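Local coordinates for specific mitochondrial acyl carrier protein (Toxoplasma, PDB 3CE7) that probably carries growing acyl chains on a phosphopantetheine arm during mitochondrial fatty acid synthesis, at residues 14-25 / 86-97. Numbering follows the deposited sequence. Where two conformers were deposited one is given.
Sequences DTDINAVTNYIV and LQEIADFVVSER
The carboxylate of Asp-14 and the guanidinium of Arg-97 meet with their planes 58° apart; the salt bridge runs from OD2 of Asp-14 to NE of Arg-97 (3.1 Å), with OD2 oblique to the guanidinium plane. A water at the guanidinium edge, in its plane, accepts from NH2 of Arg-97 and donates to OD1 of Asp-14, a water-mediated bridge beside the direct contact. NH1 of the same arginine turns to the backbone O of Asp-72, which ties the pair to a third part of the chain.

The amide of Gln-87 is a further flat group, and its NE2 donates to two acceptors, both tilted from its plane: OG1 of Thr-21 (3.2 Å) across the interface and OD1 of Asp-91 (3.1 Å) within its own helix. OG1 of Thr-21 in turn donates to O of Ile-17, so a relay links the helices along one flank.

Behind the Gln-87 bond and on from the salt bridge, the packing is knobs-into-holes. Ala-90 sits among Ile-17, Val-20, Thr-21 and Ile-24, where CA of Ala-90 and CA of Thr-21 are 5.2 Å apart, consistent with its small side chain; the axes of the two segments approach to 9.0 Å. Ile-24 returns the fit: with CG1 anti to the carbonyl carbon (chi1 -74°), its CD1 reaches 3.6 Å from CA of Ala-90, while CG2 meets CD2 of Leu-86. Ile-17 lays CD1 against CG2 of Val-94 at 3.7 Å. Phe-63 of helix 57-71 touches both Ile-24 and Leu-86, continuing the apolar core. First and last helices running broadly antiparallel but inclined, with 133° between their directions, and packed with helix 57-71 are consistent with the helical bundle of acyl carrier proteins.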
loop_
_atom_site.group_PDB
_atom_site.type_symbol
_atom_site.label_atom_id
_atom_site.label_comp_id
_atom_site.label_asym_id
_atom_site.label_seq_id
_atom_site.Cartn_x
_atom_site.Cartn_y
_atom_site.Cartn_z
ATOM N N ASP A 14 13.363 -4.463 5.073
ATOM C CA ASP A 14 12.012 -4.878 4.650
ATOM C C ASP A 14 11.206 -5.622 5.719
ATOM O O ASP A 14 10.039 -5.963 5.501
ATOM C CB ASP A 14 12.008 -5.594 3.283
ATOM C CG ASP A 14 12.808 -6.874 3.273
ATOM O OD1 ASP A 14 13.073 -7.434 4.356
ATOM O OD2 ASP A 14 13.151 -7.342 2.153
ATOM N N THR A 15 11.824 -5.842 6.875
ATOM C CA THR A 15 11.129 -6.411 8.027
ATOM C C THR A 15 10.938 -5.389 9.154
ATOM O O THR A 15 10.474 -5.739 10.243
ATOM C CB THR A 15 11.833 -7.683 8.566
ATOM O OG1 THR A 15 13.205 -7.390 8.869
ATOM C CG2 THR A 15 11.769 -8.805 7.532
ATOM N N ASP A 16 11.294 -4.130 8.877
ATOM C CA ASP A 16 11.140 -3.018 9.823
ATOM C C ASP A 16 9.823 -2.301 9.489
ATOM O O ASP A 16 9.741 -1.601 8.488
ATOM C CB ASP A 16 12.355 -2.084 9.673
ATOM C CG ASP A 16 12.305 -0.840 10.561
ATOM O OD1 ASP A 16 11.219 -0.360 10.933
ATOM O OD2 ASP A 16 13.404 -0.315 10.873
ATOM N N ILE A 17 8.803 -2.471 10.329
ATOM C CA ILE A 17 7.476 -1.915 10.025
ATOM C C ILE A 17 7.459 -0.380 9.910
ATOM O O ILE A 17 6.731 0.173 9.077
ATOM C CB ILE A 17 6.364 -2.440 10.997
ATOM C CG1 ILE A 17 4.958 -2.034 10.505
ATOM C CG2 ILE A 17 6.629 -2.000 12.433
ATOM C CD1 ILE A 17 4.607 -2.584 9.120
ATOM N N ASN A 18 8.250 0.305 10.729
ATOM C CA ASN A 18 8.331 1.766 10.609
ATOM C C ASN A 18 8.846 2.181 9.234
ATOM O O ASN A 18 8.232 3.020 8.559
ATOM C CB ASN A 18 9.186 2.371 11.726
ATOM C CG ASN A 18 8.459 2.420 13.062
ATOM O OD1 ASN A 18 7.338 1.929 13.198
ATOM N ND2 ASN A 18 9.112 3.010 14.065
ATOM N N ALA A 19 9.948 1.571 8.804
ATOM C CA ALA A 19 10.574 1.938 7.532
ATOM C C ALA A 19 9.676 1.580 6.354
ATOM O O ALA A 19 9.495 2.388 5.433
ATOM C CB ALA A 19 11.939 1.268 7.405
ATOM N N VAL A 20 9.099 0.379 6.399
ATOM C CA VAL A 20 8.224 -0.088 5.327
ATOM C C VAL A 20 6.956 0.778 5.264
ATOM O O VAL A 20 6.493 1.123 4.171
ATOM C CB VAL A 20 7.896 -1.592 5.488
ATOM C CG1 VAL A 20 6.813 -2.026 4.517
ATOM C CG2 VAL A 20 9.146 -2.431 5.278
ATOM N N THR A 21 6.393 1.120 6.421
ATOM C CA THR A 21 5.183 1.944 6.433
ATOM C C THR A 21 5.459 3.338 5.858
ATOM O O THR A 21 4.733 3.813 4.979
ATOM C CB THR A 21 4.553 2.053 7.838
ATOM O OG1 THR A 21 4.246 0.740 8.340
ATOM C CG2 THR A 21 3.255 2.849 7.751
ATOM N N ASN A 22 6.535 3.973 6.312
ATOM C CA ASN A 22 6.936 5.270 5.760
ATOM C C ASN A 22 7.122 5.209 4.240
ATOM O O ASN A 22 6.650 6.088 3.515
ATOM C CB ASN A 22 8.201 5.798 6.459
ATOM C CG ASN A 22 7.907 6.370 7.838
ATOM O OD1 ASN A 22 6.781 6.775 8.116
ATOM N ND2 ASN A 22 8.919 6.395 8.711
ATOM N N TYR A 23 7.776 4.151 3.753
ATOM C CA TYR A 23 8.015 3.996 2.327
ATOM C C TYR A 23 6.708 3.867 1.548
ATOM O O TYR A 23 6.506 4.512 0.501
ATOM C CB TYR A 23 8.906 2.776 2.063
ATOM C CG TYR A 23 9.629 2.889 0.747
ATOM C CD1 TYR A 23 10.851 3.559 0.672
ATOM C CD2 TYR A 23 9.078 2.372 -0.424
ATOM C CE1 TYR A 23 11.521 3.699 -0.530
ATOM C CE2 TYR A 23 9.751 2.505 -1.646
ATOM C CZ TYR A 23 10.969 3.174 -1.679
ATOM O OH TYR A 23 11.665 3.327 -2.867
ATOM N N ILE A 24 5.810 3.042 2.073
ATOM C CA ILE A 24 4.541 2.765 1.415
ATOM C C ILE A 24 3.640 4.006 1.390
ATOM O O ILE A 24 2.963 4.255 0.399
ATOM C CB ILE A 24 3.874 1.523 2.037
ATOM C CG1 ILE A 24 4.631 0.277 1.555
ATOM C CG2 ILE A 24 2.377 1.470 1.724
ATOM C CD1 ILE A 24 4.148 -1.047 2.102
ATOM N N VAL A 25 3.668 4.800 2.460
ATOM C CA VAL A 25 2.974 6.097 2.457
ATOM C C VAL A 25 3.494 6.969 1.304
ATOM O O VAL A 25 2.697 7.512 0.534
ATOM C CB VAL A 25 3.093 6.831 3.815
ATOM C CG1 VAL A 25 2.576 8.285 3.717
ATOM C CG2 VAL A 25 2.311 6.076 4.877
ATOM N N LEU A 86 -3.257 1.559 4.097
ATOM C CA LEU A 86 -1.827 1.333 3.858
ATOM C C LEU A 86 -1.159 0.571 4.999
ATOM O O LEU A 86 -0.223 -0.188 4.763
ATOM C CB LEU A 86 -1.083 2.648 3.654
ATOM C CG LEU A 86 -1.491 3.452 2.425
ATOM C CD1 LEU A 86 -0.739 4.748 2.494
ATOM C CD2 LEU A 86 -1.204 2.679 1.117
ATOM N N GLN A 87 -1.625 0.769 6.235
ATOM C CA GLN A 87 -1.040 0.025 7.342
ATOM C C GLN A 87 -1.178 -1.474 7.115
ATOM O O GLN A 87 -0.251 -2.238 7.409
ATOM C CB GLN A 87 -1.667 0.399 8.685
ATOM C CG GLN A 87 -0.904 -0.195 9.852
ATOM C CD GLN A 87 0.469 0.413 9.979
ATOM O OE1 GLN A 87 0.607 1.579 10.368
ATOM N NE2 GLN A 87 1.502 -0.357 9.618
ATOM N N GLU A 88 -2.327 -1.898 6.596
ATOM C CA GLU A 88 -2.544 -3.320 6.315
ATOM C C GLU A 88 -1.556 -3.843 5.272
ATOM O O GLU A 88 -1.048 -4.961 5.382
ATOM C CB GLU A 88 -3.972 -3.533 5.829
ATOM C CG GLU A 88 -5.015 -3.351 6.935
ATOM C CD GLU A 88 -6.430 -3.320 6.397
ATOM O OE1 GLU A 88 -6.595 -3.079 5.187
ATOM O OE2 GLU A 88 -7.384 -3.523 7.184
ATOM N N ILE A 89 -1.300 -3.023 4.252
ATOM C CA ILE A 89 -0.386 -3.416 3.190
ATOM C C ILE A 89 1.034 -3.538 3.743
ATOM O O ILE A 89 1.713 -4.557 3.506
ATOM C CB ILE A 89 -0.451 -2.465 1.985
ATOM C CG1 ILE A 89 -1.892 -2.418 1.458
ATOM C CG2 ILE A 89 0.504 -2.962 0.876
ATOM C CD1 ILE A 89 -2.110 -1.514 0.246
ATOM N N ALA A 90 1.474 -2.512 4.479
ATOM C CA ALA A 90 2.794 -2.539 5.126
ATOM C C ALA A 90 2.933 -3.759 6.041
ATOM O O ALA A 90 3.944 -4.462 6.009
ATOM C CB ALA A 90 3.039 -1.260 5.899
ATOM N N ASP A 91 1.900 -4.017 6.842
ATOM C CA ASP A 91 1.904 -5.180 7.723
ATOM C C ASP A 91 2.077 -6.487 6.934
ATOM O O ASP A 91 2.802 -7.394 7.368
ATOM C CB ASP A 91 0.616 -5.239 8.547
ATOM C CG ASP A 91 0.532 -4.156 9.627
ATOM O OD1 ASP A 91 1.507 -3.433 9.890
ATOM O OD2 ASP A 91 -0.560 -4.023 10.221
ATOM N N PHE A 92 1.392 -6.596 5.791
ATOM C CA PHE A 92 1.483 -7.818 4.992
ATOM C C PHE A 92 2.897 -7.984 4.430
ATOM O O PHE A 92 3.465 -9.089 4.432
ATOM C CB PHE A 92 0.464 -7.819 3.855
ATOM C CG PHE A 92 0.429 -9.117 3.110
ATOM C CD1 PHE A 92 -0.188 -10.230 3.663
ATOM C CD2 PHE A 92 1.071 -9.249 1.872
ATOM C CE1 PHE A 92 -0.208 -11.457 2.983
ATOM C CE2 PHE A 92 1.052 -10.467 1.185
ATOM C CZ PHE A 92 0.421 -11.567 1.742
ATOM N N VAL A 93 3.475 -6.880 3.968
ATOM C CA VAL A 93 4.832 -6.926 3.416
ATOM C C VAL A 93 5.800 -7.424 4.487
ATOM O O VAL A 93 6.580 -8.356 4.251
ATOM C CB VAL A 93 5.277 -5.552 2.882
ATOM C CG1 VAL A 93 6.776 -5.542 2.609
ATOM C CG2 VAL A 93 4.505 -5.207 1.621
ATOM N N VAL A 94 5.743 -6.812 5.666
ATOM C CA VAL A 94 6.669 -7.174 6.735
ATOM C C VAL A 94 6.472 -8.637 7.131
ATOM O O VAL A 94 7.445 -9.381 7.264
ATOM C CB VAL A 94 6.554 -6.213 7.925
ATOM C CG1 VAL A 94 7.272 -6.782 9.168
ATOM C CG2 VAL A 94 7.124 -4.857 7.523
ATOM N N SER A 95 5.210 -9.048 7.276
ATOM C CA SER A 95 4.907 -10.428 7.664
ATOM C C SER A 95 5.472 -11.425 6.653
ATOM O O SER A 95 6.065 -12.437 7.047
ATOM C CB SER A 95 3.402 -10.632 7.870
ATOM O OG SER A 95 2.691 -10.505 6.660
ATOM N N GLU A 96 5.337 -11.127 5.365
ATOM C CA GLU A 96 5.845 -12.041 4.338
ATOM C C GLU A 96 7.363 -12.101 4.365
ATOM O O GLU A 96 7.957 -13.180 4.295
ATOM C CB GLU A 96 5.342 -11.654 2.954
ATOM C CG GLU A 96 3.860 -11.965 2.752
ATOM C CD GLU A 96 3.565 -13.458 2.786
ATOM O OE1 GLU A 96 4.008 -14.186 1.865
ATOM O OE2 GLU A 96 2.896 -13.905 3.737
ATOM N N ARG A 97 7.994 -10.940 4.476
ATOM C CA ARG A 97 9.451 -10.896 4.458
ATOM C C ARG A 97 10.045 -11.502 5.730
ATOM O O ARG A 97 11.149 -12.043 5.698
ATOM C CB ARG A 97 9.950 -9.464 4.253
ATOM C CG ARG A 97 9.585 -8.874 2.887
ATOM C CD ARG A 97 10.055 -9.741 1.710
ATOM N NE ARG A 97 11.508 -9.902 1.684
ATOM C CZ ARG A 97 12.184 -10.469 0.689
ATOM N NH1 ARG A 97 11.548 -10.921 -0.389
ATOM N NH2 ARG A 97 13.506 -10.564 0.764
HETATM O O HOH W 1 14.060 -9.874 3.514
#